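Local coordinates for 4-hydroxybutyrate CoA-transferase (Porphyromonas gingivalis, PDB 3EH7), which probably transfers coenzyme A between acyl-CoA thioesters and carboxylates such as acetate or 4-hydroxybutyrate, at residues A32-G38 with V140-S145; V104-E108 with T338-D343; Q126-D131 with R161-Y165; I239-S245 with M269-M275. Where two conformers were deposited one is given. Numbering follows the deposited sequence.

Interaction 1 of 4, residues A32-G38 with V140-S145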
loop_
_atom_site.group_PDB
_atom_site.type_symbol
_atom_site.label_atom_id
_atom_site.label_comp_id
_atom_site.label_asym_id
_atom_site.label_seq_id
_atom_site.Cartn_x
_atom_site.Cartn_y
_atom_site.Cartn_z
ATOM N N ALA A 32 -13.713 10.572 21.117
ATOM C CA ALA A 32 -13.562 10.952 19.717
ATOM C C ALA A 32 -14.420 12.191 19.472
ATOM O O ALA A 32 -15.509 12.310 20.034
ATOM C CB ALA A 32 -13.995 9.824 18.816
ATOM N N LEU A 33 -13.915 13.123 18.675
ATOM C CA LEU A 33 -14.628 14.366 18.363
ATOM C C LEU A 33 -14.846 14.408 16.899
ATOM O O LEU A 33 -14.012 13.913 16.170
ATOM C CB LEU A 33 -13.792 15.595 18.724
ATOM C CG LEU A 33 -13.376 15.813 20.181
ATOM C CD1 LEU A 33 -12.593 17.100 20.273
ATOM C CD2 LEU A 33 -14.580 15.856 21.079
ATOM N N SER A 34 -15.936 15.035 16.465
ATOM C CA SER A 34 -16.100 15.333 15.042
ATOM C C SER A 34 -14.849 15.989 14.480
ATOM O O SER A 34 -14.240 16.851 15.118
ATOM C CB SER A 34 -17.301 16.254 14.769
ATOM O OG SER A 34 -18.540 15.630 14.964
ATOM N N HIS A 35 -14.482 15.567 13.279
ATOM C CA HIS A 35 -13.247 15.972 12.625
ATOM C C HIS A 35 -13.274 17.408 12.110
ATOM O O HIS A 35 -14.309 17.907 11.686
ATOM C CB HIS A 35 -12.964 15.020 11.445
ATOM C CG HIS A 35 -11.663 15.270 10.756
ATOM N ND1 HIS A 35 -10.486 15.449 11.448
ATOM C CD2 HIS A 35 -11.338 15.310 9.440
ATOM C CE1 HIS A 35 -9.494 15.627 10.589
ATOM N NE2 HIS A 35 -9.987 15.564 9.362
ATOM N N ALA A 36 -12.103 18.052 12.145
ATOM C CA ALA A 36 -11.824 19.303 11.428
ATOM C C ALA A 36 -12.857 20.404 11.694
ATOM O O ALA A 36 -12.986 20.869 12.841
ATOM C CB ALA A 36 -11.608 19.037 9.888
ATOM N N ALA A 37 -13.564 20.851 10.661
ATOM C CA ALA A 37 -14.409 22.057 10.779
ATOM C C ALA A 37 -15.634 21.815 11.649
ATOM O O ALA A 37 -16.240 22.777 12.148
ATOM C CB ALA A 37 -14.841 22.584 9.400
ATOM N N GLY A 38 -15.972 20.545 11.851
ATOM C CA GLY A 38 -17.135 20.177 12.629
ATOM C C GLY A 38 -16.831 19.861 14.064
ATOM O O GLY A 38 -17.615 19.238 14.726
ATOM N N VAL A 140 -20.692 18.608 7.898
ATOM C CA VAL A 140 -19.411 18.662 7.221
ATOM C C VAL A 140 -18.389 17.597 7.687
ATOM O O VAL A 140 -17.307 17.542 7.144
ATOM C CB VAL A 140 -18.739 20.091 7.391
ATOM C CG1 VAL A 140 -19.608 21.189 6.790
ATOM C CG2 VAL A 140 -18.456 20.403 8.855
ATOM N N SER A 141 -18.727 16.774 8.685
ATOM C CA SER A 141 -17.799 15.779 9.238
ATOM C C SER A 141 -18.410 14.383 9.337
ATOM O O SER A 141 -19.021 14.021 10.335
ATOM C CB SER A 141 -17.263 16.253 10.595
ATOM O OG SER A 141 -16.548 17.468 10.421
ATOM N N CYS A 142 -18.245 13.606 8.271
ATOM C CA CYS A 142 -18.716 12.234 8.212
ATOM C C CYS A 142 -17.547 11.336 8.571
ATOM O O CYS A 142 -17.529 10.743 9.664
ATOM C CB CYS A 142 -19.293 11.920 6.828
ATOM S SG CYS A 142 -20.104 10.293 6.678
ATOM N N ASP A 143 -16.575 11.227 7.660
ATOM C CA ASP A 143 -15.244 10.677 7.995
ATOM C C ASP A 143 -15.219 9.471 8.969
ATOM O O ASP A 143 -15.760 8.416 8.654
ATOM C CB ASP A 143 -14.308 11.842 8.385
ATOM C CG ASP A 143 -14.871 12.743 9.484
ATOM O OD1 ASP A 143 -14.863 12.330 10.669
ATOM O OD2 ASP A 143 -15.278 13.888 9.168
ATOM N N TYR A 144 -14.575 9.591 10.120
ATOM C CA TYR A 144 -14.672 8.583 11.160
ATOM C C TYR A 144 -15.657 9.023 12.242
ATOM O O TYR A 144 -15.931 8.270 13.167
ATOM C CB TYR A 144 -13.303 8.329 11.809
ATOM C CG TYR A 144 -12.810 9.522 12.609
ATOM C CD1 TYR A 144 -13.136 9.678 13.952
ATOM C CD2 TYR A 144 -12.083 10.532 11.997
ATOM C CE1 TYR A 144 -12.702 10.778 14.660
ATOM C CE2 TYR A 144 -11.653 11.636 12.693
ATOM C CZ TYR A 144 -11.959 11.756 14.024
ATOM O OH TYR A 144 -11.525 12.871 14.704
ATOM N N SER A 145 -16.123 10.271 12.163
ATOM C CA SER A 145 -17.002 10.848 13.178
ATOM C C SER A 145 -18.295 10.060 13.255
ATOM O O SER A 145 -18.773 9.731 14.351
ATOM C CB SER A 145 -17.295 12.325 12.866
ATOM O OG SER A 145 -16.108 13.104 12.745
HETATM O O HOH W 1 -19.912 15.192 12.865
HETATM O O HOH W 2 -10.137 14.849 13.968
HETATM O O HOH W 3 -15.058 19.119 8.589
#
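The backbones of Ala32-Gly38 and Val140-Ser145 run in opposite directions, with CA-CA separations of 4.9 Å for Ser34-Ser145 and 5.6 Å for Gly38-Ser141. In this parallel α/β domain, the loop leaving the C-terminal end of strand 30-33 packs against the loop that leads into helix 145-151. That helix is capped by Asp143, whose OD1 accepts from Ser145 N at 2.8 Å. Ser145 OG donates to the same OD1 (2.5 Å) and accepts from His35 N (3.0 Å), so the cap is wired to the turn. The His35 imidazole lies obliquely to the Tyr144 ring, centroids 5.9 Å apart; water 2 bridges ND1 and the Tyr144 hydroxyl, while NE2 is bonded to Ser336. Apolar packing is slight, with Ala37 CB 4.3 Å from Val140 CG2. Close fit explains a glycine at 38, since an ideal CB there would lie 2.5 Å from Ser141 OG, the hydroxyl that donates to His35 O at 2.6 Å.

Interaction 2 of 4, residues V104-E108 with T338-D343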
loop_
_atom_site.group_PDB
_atom_site.type_symbol
_atom_site.label_atom_id
_atom_site.label_comp_id
_atom_site.label_asym_id
_atom_site.label_seq_id
_atom_site.Cartn_x
_atom_site.Cartn_y
_atom_site.Cartn_z
ATOM N N VAL A 104 -2.350 4.439 11.240
ATOM C CA VAL A 104 -3.409 3.643 10.658
ATOM C C VAL A 104 -3.698 4.259 9.303
ATOM O O VAL A 104 -3.445 5.432 9.114
ATOM C CB VAL A 104 -4.665 3.664 11.566
ATOM C CG1 VAL A 104 -5.122 5.076 11.770
ATOM C CG2 VAL A 104 -5.781 2.757 10.998
ATOM N N PHE A 105 -4.172 3.479 8.347
ATOM C CA PHE A 105 -4.689 4.069 7.114
ATOM C C PHE A 105 -6.051 4.686 7.432
ATOM O O PHE A 105 -6.857 4.082 8.110
ATOM C CB PHE A 105 -4.871 3.029 6.031
ATOM C CG PHE A 105 -3.579 2.524 5.432
ATOM C CD1 PHE A 105 -2.533 3.381 5.169
ATOM C CD2 PHE A 105 -3.447 1.168 5.094
ATOM C CE1 PHE A 105 -1.349 2.908 4.595
ATOM C CE2 PHE A 105 -2.293 0.705 4.501
ATOM C CZ PHE A 105 -1.226 1.581 4.266
ATOM N N PHE A 106 -6.308 5.869 6.922
ATOM C CA PHE A 106 -7.547 6.585 7.236
ATOM C C PHE A 106 -8.796 5.724 6.915
ATOM O O PHE A 106 -9.687 5.588 7.750
ATOM C CB PHE A 106 -7.558 7.909 6.474
ATOM C CG PHE A 106 -8.606 8.895 6.936
ATOM C CD1 PHE A 106 -9.372 8.690 8.083
ATOM C CD2 PHE A 106 -8.810 10.058 6.208
ATOM C CE1 PHE A 106 -10.334 9.623 8.461
ATOM C CE2 PHE A 106 -9.746 10.983 6.591
ATOM C CZ PHE A 106 -10.510 10.777 7.723
ATOM N N TYR A 107 -8.850 5.128 5.723
ATOM C CA TYR A 107 -9.989 4.267 5.349
ATOM C C TYR A 107 -10.226 3.056 6.260
ATOM O O TYR A 107 -11.319 2.517 6.280
ATOM C CB TYR A 107 -9.912 3.831 3.872
ATOM C CG TYR A 107 -9.079 2.603 3.648
ATOM C CD1 TYR A 107 -7.716 2.706 3.478
ATOM C CD2 TYR A 107 -9.653 1.316 3.658
ATOM C CE1 TYR A 107 -6.927 1.590 3.274
ATOM C CE2 TYR A 107 -8.862 0.191 3.467
ATOM C CZ TYR A 107 -7.494 0.349 3.277
ATOM O OH TYR A 107 -6.656 -0.715 3.080
ATOM N N GLU A 108 -9.201 2.637 7.005
ATOM C CA GLU A 108 -9.267 1.503 7.904
ATOM C C GLU A 108 -9.764 1.839 9.309
ATOM O O GLU A 108 -10.092 0.939 10.089
ATOM C CB GLU A 108 -7.886 0.838 8.028
ATOM C CG GLU A 108 -7.713 -0.421 7.210
ATOM C CD GLU A 108 -6.424 -1.163 7.554
ATOM O OE1 GLU A 108 -5.326 -0.619 7.321
ATOM O OE2 GLU A 108 -6.512 -2.294 8.090
ATOM N N THR A 338 -4.807 13.517 8.486
ATOM C CA THR A 338 -5.469 12.209 8.415
ATOM C C THR A 338 -4.545 11.111 7.844
ATOM O O THR A 338 -4.848 9.926 7.967
ATOM C CB THR A 338 -6.646 12.279 7.453
ATOM O OG1 THR A 338 -6.142 12.554 6.130
ATOM C CG2 THR A 338 -7.654 13.370 7.895
ATOM N N GLY A 339 -3.472 11.510 7.160
ATOM C CA GLY A 339 -2.660 10.563 6.416
ATOM C C GLY A 339 -3.414 9.870 5.292
ATOM O O GLY A 339 -2.977 8.826 4.806
ATOM N N GLY A 340 -4.540 10.443 4.874
ATOM C CA GLY A 340 -5.379 9.859 3.849
ATOM C C GLY A 340 -4.776 9.834 2.451
ATOM O O GLY A 340 -5.297 9.165 1.563
ATOM N N GLN A 341 -3.665 10.536 2.233
ATOM C CA GLN A 341 -3.144 10.690 0.873
ATOM C C GLN A 341 -2.734 9.359 0.233
ATOM O O GLN A 341 -3.030 9.114 -0.938
ATOM C CB GLN A 341 -2.033 11.753 0.787
ATOM C CG GLN A 341 -0.767 11.487 1.548
ATOM C CD GLN A 341 0.199 12.671 1.502
ATOM O OE1 GLN A 341 -0.131 13.761 1.955
ATOM N NE2 GLN A 341 1.391 12.448 0.969
ATOM N N VAL A 342 -2.097 8.479 1.007
ATOM C CA VAL A 342 -1.689 7.185 0.462
ATOM C C VAL A 342 -2.890 6.376 -0.004
ATOM O O VAL A 342 -2.780 5.610 -0.955
ATOM C CB VAL A 342 -0.854 6.375 1.469
ATOM C CG1 VAL A 342 -1.651 6.120 2.755
ATOM C CG2 VAL A 342 -0.341 5.035 0.840
ATOM N N ASP A 343 -4.053 6.549 0.630
ATOM C CA ASP A 343 -5.256 5.845 0.189
ATOM C C ASP A 343 -5.533 6.194 -1.264
ATOM O O ASP A 343 -5.905 5.335 -2.076
ATOM C CB ASP A 343 -6.504 6.207 1.031
ATOM C CG ASP A 343 -6.361 5.902 2.531
ATOM O OD1 ASP A 343 -5.370 5.216 2.923
ATOM O OD2 ASP A 343 -7.264 6.341 3.350
HETATM O O HOH W 4 -4.301 6.423 5.022
#
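Thr338 opens the 338-343 segment with its CB only 3.3 Å from Phe106 CD2, and its OG1 accepts from Gly340 N at 2.9 Å, closing an ST turn; the same oxygen is also hydrogen-bonded to Glu242. Gly339 follows with a positive phi that suits glycine, and its carbonyl accepts from water 4 (2.8 Å). Gly340 brings its CA to within 3.9 Å of Phe106 CB and meets the edge of that ring, where a side chain would be cramped: an ideal CB would sit 3.2 Å from Phe106 CD2. In the first turn of the helix, Val342 CG1 packs on Phe105 CE1 at 3.7 Å. Asp343 then supplies most of the polarity. Its OD2 accepts from Tyr107 N (3.1 Å) and from Asn299, and its OD1 accepts from water 4 (2.6 Å), which in turn accepts from Phe106 N (2.8 Å). One carboxylate thus satisfies two successive amides, directly and through water. Beyond this seam lies the second subunit, whose Lys402 forms a salt bridge with Glu108. The arrangement is a domain junction, in which an ST turn and the start of helix 341-350 in the C-terminal half receive an aromatic loop of the N-terminal half.

Interaction 3 of 4, residues Q126-D131 with R161-Y165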
loop_
_atom_site.group_PDB
_atom_site.type_symbol
_atom_site.label_atom_id
_atom_site.label_comp_id
_atom_site.label_asym_id
_atom_site.label_seq_id
_atom_site.Cartn_x
_atom_site.Cartn_y
_atom_site.Cartn_z
ATOM N N GLN A 126 -20.793 16.853 16.348
ATOM C CA GLN A 126 -21.625 17.961 15.942
ATOM C C GLN A 126 -22.588 17.551 14.805
ATOM O O GLN A 126 -22.197 16.885 13.854
ATOM C CB GLN A 126 -20.787 19.172 15.559
ATOM C CG GLN A 126 -21.650 20.384 15.375
ATOM C CD GLN A 126 -20.937 21.593 14.843
ATOM O OE1 GLN A 126 -21.592 22.575 14.512
ATOM N NE2 GLN A 126 -19.599 21.553 14.777
ATOM N N LEU A 127 -23.851 17.952 14.944
ATOM C CA LEU A 127 -24.911 17.546 14.029
ATOM C C LEU A 127 -25.795 18.711 13.610
ATOM O O LEU A 127 -25.890 19.732 14.300
ATOM C CB LEU A 127 -25.785 16.473 14.684
ATOM C CG LEU A 127 -25.141 15.200 15.258
ATOM C CD1 LEU A 127 -26.145 14.505 16.200
ATOM C CD2 LEU A 127 -24.659 14.236 14.158
ATOM N N SER A 128 -26.467 18.532 12.481
ATOM C CA SER A 128 -27.498 19.450 12.054
ATOM C C SER A 128 -28.751 19.167 12.839
ATOM O O SER A 128 -28.880 18.128 13.484
ATOM C CB SER A 128 -27.810 19.278 10.571
ATOM O OG SER A 128 -28.536 18.070 10.359
HETATM N N MSE A 129 -29.694 20.101 12.755
HETATM C CA MSE A 129 -31.006 19.945 13.359
HETATM C C MSE A 129 -31.669 18.687 12.791
HETATM O O MSE A 129 -31.461 18.389 11.639
HETATM C CB MSE A 129 -31.870 21.162 13.005
HETATM C CG MSE A 129 -31.475 22.404 13.737
HETATM SE SE MSE A 129 -31.956 22.267 15.611
HETATM C CE MSE A 129 -33.895 22.548 15.543
ATOM N N PRO A 130 -32.464 17.961 13.601
ATOM C CA PRO A 130 -33.169 16.805 13.078
ATOM C C PRO A 130 -34.214 17.179 12.047
ATOM O O PRO A 130 -34.880 18.222 12.145
ATOM C CB PRO A 130 -33.868 16.227 14.309
ATOM C CG PRO A 130 -34.108 17.386 15.151
ATOM C CD PRO A 130 -32.844 18.210 15.003
ATOM N N ASP A 131 -34.354 16.315 11.065
ATOM C CA ASP A 131 -35.428 16.438 10.124
ATOM C C ASP A 131 -36.710 15.937 10.799
ATOM O O ASP A 131 -36.739 15.637 12.004
ATOM C CB ASP A 131 -35.091 15.690 8.820
ATOM C CG ASP A 131 -35.037 14.177 8.999
ATOM O OD1 ASP A 131 -35.751 13.640 9.875
ATOM O OD2 ASP A 131 -34.272 13.538 8.258
ATOM N N ARG A 161 -27.526 24.918 15.162
ATOM C CA ARG A 161 -28.455 25.477 14.173
ATOM C C ARG A 161 -27.710 25.832 12.893
ATOM O O ARG A 161 -28.311 25.881 11.823
ATOM C CB ARG A 161 -29.164 26.738 14.670
ATOM C CG ARG A 161 -29.757 26.718 16.076
ATOM C CD ARG A 161 -30.495 25.485 16.404
ATOM N NE ARG A 161 -31.425 25.675 17.514
ATOM C CZ ARG A 161 -31.090 25.891 18.783
ATOM N NH1 ARG A 161 -32.047 26.067 19.684
ATOM N NH2 ARG A 161 -29.816 25.932 19.170
ATOM N N GLN A 162 -26.408 26.077 13.009
ATOM C CA GLN A 162 -25.613 26.500 11.864
ATOM C C GLN A 162 -24.835 25.374 11.199
ATOM O O GLN A 162 -24.165 25.621 10.202
ATOM C CB GLN A 162 -24.697 27.660 12.266
ATOM C CG GLN A 162 -25.483 28.868 12.737
ATOM C CD GLN A 162 -24.658 30.121 12.833
ATOM O OE1 GLN A 162 -23.852 30.402 11.945
ATOM N NE2 GLN A 162 -24.853 30.897 13.915
HETATM N N MSE A 163 -24.916 24.150 11.724
HETATM C CA MSE A 163 -24.327 23.010 11.032
HETATM C C MSE A 163 -25.235 22.622 9.867
HETATM O O MSE A 163 -26.429 22.328 10.065
HETATM C CB MSE A 163 -24.159 21.817 11.947
HETATM C CG MSE A 163 -23.618 20.596 11.210
HETATM SE SE MSE A 163 -21.758 20.815 10.708
HETATM C CE MSE A 163 -21.043 19.444 11.861
ATOM N N PRO A 164 -24.689 22.634 8.645
ATOM C CA PRO A 164 -25.562 22.381 7.510
ATOM C C PRO A 164 -26.037 20.935 7.456
ATOM O O PRO A 164 -25.411 20.057 8.038
ATOM C CB PRO A 164 -24.681 22.710 6.295
ATOM C CG PRO A 164 -23.307 22.630 6.788
ATOM C CD PRO A 164 -23.334 23.020 8.227
ATOM N N TYR A 165 -27.165 20.721 6.788
ATOM C CA TYR A 165 -27.698 19.375 6.569
ATOM C C TYR A 165 -27.076 18.891 5.290
ATOM O O TYR A 165 -27.308 19.471 4.234
ATOM C CB TYR A 165 -29.224 19.398 6.454
ATOM C CG TYR A 165 -29.854 18.023 6.241
ATOM C CD1 TYR A 165 -29.985 17.495 4.952
ATOM C CD2 TYR A 165 -30.304 17.261 7.313
ATOM C CE1 TYR A 165 -30.544 16.266 4.737
ATOM C CE2 TYR A 165 -30.894 16.015 7.104
ATOM C CZ TYR A 165 -30.996 15.531 5.804
ATOM O OH TYR A 165 -31.556 14.307 5.542
HETATM O O HOH W 5 -28.689 22.685 11.565
#
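In this parallel α/β sheet, the neighbouring strands 122-127 and 154-160, joined by a β-α-β connection containing helix 145-151, stay in contact beyond their ends. Gln126, still in its strand, meets the tip of Met163 (selenomethionine here, like Met129): Met163 CE lies 3.4 Å from Gln126 O and 3.7 Å from Gln126 CD. The amide beyond is held by Asn160 and by Gly38 O. Leu127 turns its CB away, so its backbone makes the approach, with Leu127 O 3.6 Å from Met163 CB. At Ser128 the backbones come closest, 4.9 Å between its CA and that of Met163. Ser128 CB rests on two successive carbonyls, Met163 O at 3.4 Å and Pro164 O at 3.6 Å, while Ser128 OG donates to Met129 O (3.2 Å), bonds Ser137 N and sits 3.6 Å from Tyr165 CD2. Direct hydrogen bonding between the segments is replaced by water 5, which accepts from Met129 N (3.0 Å) and donates to Met163 O (2.7 Å). Toward the surface, Met129 SE lies 3.6 Å from Arg161 CD, the guanidinium being held by Ala183 O. Pro130 faces away, and Asp131, whose OD1 bonds Tyr135 N, brings the pairing to its end with OD2 3.9 Å from Tyr165 OH.

Interaction 4 of 4, residues I239-S245 with M269-M275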
loop_
_atom_site.group_PDB
_atom_site.type_symbol
_atom_site.label_atom_id
_atom_site.label_comp_id
_atom_site.label_asym_id
_atom_site.label_seq_id
_atom_site.Cartn_x
_atom_site.Cartn_y
_atom_site.Cartn_z
ATOM N N ILE A 239 -15.685 15.002 -8.966
ATOM C CA ILE A 239 -15.060 14.979 -7.650
ATOM C C ILE A 239 -15.308 13.657 -6.883
ATOM O O ILE A 239 -16.450 13.247 -6.651
ATOM C CB ILE A 239 -15.557 16.158 -6.786
ATOM C CG1 ILE A 239 -15.056 17.498 -7.353
ATOM C CG2 ILE A 239 -15.141 15.981 -5.320
ATOM C CD1 ILE A 239 -13.552 17.687 -7.250
ATOM N N HIS A 240 -14.207 13.006 -6.510
ATOM C CA HIS A 240 -14.218 11.925 -5.536
ATOM C C HIS A 240 -12.958 12.101 -4.715
ATOM O O HIS A 240 -11.831 11.766 -5.137
ATOM C CB HIS A 240 -14.325 10.529 -6.155
ATOM C CG HIS A 240 -14.401 9.437 -5.124
ATOM N ND1 HIS A 240 -15.512 8.638 -4.954
ATOM C CD2 HIS A 240 -13.514 9.043 -4.182
ATOM C CE1 HIS A 240 -15.296 7.790 -3.967
ATOM N NE2 HIS A 240 -14.091 8.016 -3.479
ATOM N N THR A 241 -13.174 12.696 -3.554
ATOM C CA THR A 241 -12.123 13.339 -2.817
ATOM C C THR A 241 -12.257 13.078 -1.319
ATOM O O THR A 241 -13.311 12.707 -0.818
ATOM C CB THR A 241 -12.151 14.840 -3.109
ATOM O OG1 THR A 241 -10.929 15.445 -2.645
ATOM C CG2 THR A 241 -13.427 15.522 -2.462
ATOM N N GLU A 242 -11.167 13.237 -0.598
ATOM C CA GLU A 242 -11.265 13.131 0.840
ATOM C C GLU A 242 -12.058 14.339 1.362
ATOM O O GLU A 242 -12.979 14.217 2.191
ATOM C CB GLU A 242 -9.892 13.062 1.491
ATOM C CG GLU A 242 -9.977 12.638 2.966
ATOM C CD GLU A 242 -8.609 12.484 3.593
ATOM O OE1 GLU A 242 -7.892 11.562 3.157
ATOM O OE2 GLU A 242 -8.255 13.285 4.495
HETATM N N MSE A 243 -11.687 15.512 0.873
HETATM C CA MSE A 243 -12.409 16.726 1.216
HETATM C C MSE A 243 -12.350 17.703 0.060
HETATM O O MSE A 243 -11.523 17.581 -0.804
HETATM C CB MSE A 243 -11.841 17.348 2.504
HETATM C CG MSE A 243 -10.409 17.805 2.396
HETATM SE SE MSE A 243 -10.151 19.637 1.783
HETATM C CE MSE A 243 -10.924 20.626 3.281
ATOM N N PHE A 244 -13.261 18.666 0.063
ATOM C CA PHE A 244 -13.137 19.823 -0.824
ATOM C C PHE A 244 -13.520 21.100 -0.098
ATOM O O PHE A 244 -13.920 21.061 1.073
ATOM C CB PHE A 244 -13.853 19.642 -2.169
ATOM C CG PHE A 244 -15.346 19.586 -2.082
ATOM C CD1 PHE A 244 -16.101 20.740 -2.036
ATOM C CD2 PHE A 244 -16.001 18.358 -2.090
ATOM C CE1 PHE A 244 -17.499 20.681 -1.963
ATOM C CE2 PHE A 244 -17.384 18.298 -2.015
ATOM C CZ PHE A 244 -18.140 19.476 -1.974
ATOM N N SER A 245 -13.358 22.218 -0.794
ATOM C CA SER A 245 -13.453 23.528 -0.191
ATOM C C SER A 245 -13.891 24.532 -1.245
ATOM O O SER A 245 -14.481 24.148 -2.252
ATOM C CB SER A 245 -12.087 23.925 0.396
ATOM O OG SER A 245 -12.197 24.995 1.305
HETATM N N MSE A 269 -20.690 15.399 -6.142
HETATM C CA MSE A 269 -19.409 15.650 -5.497
HETATM C C MSE A 269 -19.380 14.765 -4.257
HETATM O O MSE A 269 -20.171 14.962 -3.341
HETATM C CB MSE A 269 -19.272 17.118 -5.081
HETATM C CG MSE A 269 -19.349 18.132 -6.236
HETATM SE SE MSE A 269 -19.894 19.854 -5.509
HETATM C CE MSE A 269 -21.780 19.711 -5.979
ATOM N N VAL A 270 -18.479 13.791 -4.243
ATOM C CA VAL A 270 -18.388 12.812 -3.157
ATOM C C VAL A 270 -17.128 13.112 -2.348
ATOM O O VAL A 270 -16.047 13.332 -2.926
ATOM C CB VAL A 270 -18.346 11.408 -3.744
ATOM C CG1 VAL A 270 -18.019 10.364 -2.676
ATOM C CG2 VAL A 270 -19.668 11.101 -4.440
ATOM N N ALA A 271 -17.282 13.150 -1.031
ATOM C CA ALA A 271 -16.230 13.496 -0.095
ATOM C C ALA A 271 -16.529 12.788 1.224
ATOM O O ALA A 271 -17.565 12.173 1.366
ATOM C CB ALA A 271 -16.147 15.045 0.109
ATOM N N THR A 272 -15.622 12.889 2.192
ATOM C CA THR A 272 -15.862 12.344 3.529
ATOM C C THR A 272 -15.912 13.422 4.593
ATOM O O THR A 272 -16.564 13.229 5.605
ATOM C CB THR A 272 -14.887 11.177 3.869
ATOM O OG1 THR A 272 -15.418 10.398 4.947
ATOM C CG2 THR A 272 -13.455 11.642 4.197
ATOM N N PHE A 273 -15.284 14.581 4.349
ATOM C CA PHE A 273 -15.437 15.774 5.193
ATOM C C PHE A 273 -15.241 17.038 4.342
ATOM O O PHE A 273 -14.770 16.978 3.185
ATOM C CB PHE A 273 -14.540 15.732 6.463
ATOM C CG PHE A 273 -13.079 16.112 6.246
ATOM C CD1 PHE A 273 -12.151 15.164 5.798
ATOM C CD2 PHE A 273 -12.631 17.396 6.513
ATOM C CE1 PHE A 273 -10.796 15.481 5.600
ATOM C CE2 PHE A 273 -11.256 17.755 6.302
ATOM C CZ PHE A 273 -10.341 16.788 5.862
ATOM N N LEU A 274 -15.670 18.172 4.895
ATOM C CA LEU A 274 -15.644 19.458 4.166
ATOM C C LEU A 274 -15.169 20.553 5.087
ATOM O O LEU A 274 -15.417 20.502 6.294
ATOM C CB LEU A 274 -17.037 19.837 3.680
ATOM C CG LEU A 274 -17.703 18.851 2.741
ATOM C CD1 LEU A 274 -19.163 19.199 2.545
ATOM C CD2 LEU A 274 -16.942 18.772 1.396
HETATM N N MSE A 275 -14.464 21.524 4.513
HETATM C CA MSE A 275 -14.063 22.731 5.234
HETATM C C MSE A 275 -13.813 23.874 4.252
HETATM O O MSE A 275 -13.243 23.660 3.181
HETATM C CB MSE A 275 -12.802 22.463 6.054
HETATM C CG MSE A 275 -12.298 23.684 6.798
HETATM SE SE MSE A 275 -11.071 23.244 8.219
HETATM C CE MSE A 275 -10.869 21.356 7.880
#
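Two phenylalanines, on opposite faces of a pair of parallel strands, form the apolar centre. The Phe244 ring takes Leu274 CD2 over one face, a CH-π contact 3.5 Å from CD2 to the ring centroid, and also touches Ala271 (CD2 to CB 4.0 Å) and Met269 (CE2 to CB 3.8 Å). The selenium of Met269, a selenomethionine like Met243 and Met275, makes an oblique Met-aromatic contact at 4.7 Å from SE to the Phe244 centroid. On the other side, Met243 CB sits squarely above the Phe273 ring, 3.7 Å from its centroid, while Met243 CE reaches Met275 CB at 3.8 Å. Outward from these side chains comes the backbone ladder. Val270 bonds His240's two neighbours, its N donating to Ile239 O (3.2 Å) and its O accepting from Thr241 N (3.0 Å). Farther along, Glu242 O accepts from both Thr272 N (3.0 Å) and Phe273 N (3.2 Å), where regular pairing is interrupted. At the polar edge, Ser245 OG donates to Met275 O at 2.5 Å, and the Glu242 carboxylate, OE2 3.5 Å from Phe273 CE1, bonds Thr338 and Asn299. Adjacent parallel strands linked through a helix, here 246-253, constitute a β-α-β crossover, the repeating unit of a Rossmann-like α/β domain.

How the interactions relate
The four contacts show how bonding changes with place in an α/β protein. Interaction 4 lies nearest the centre of the chain, every residue in it buried, and relies on backbone pairing and ring packing in the nine-stranded sheet and the short two-stranded extension that follows it. Interactions 1 and 3 both start from the N-terminal six-stranded sheet, on neighbouring strands, and touch through Ser34 and Gln126. Interaction 1 is buried and polar, whereas interaction 3 is partly exposed, lies farthest from the chain centre and depends on van der Waals contact and a water. Interaction 2 joins the two halves. It meets interaction 4 where Glu242 binds Thr338, and interaction 1 where His35 packs on Thr338. Val140 O also bonds Leu274 N, further linking the two sheets' parts.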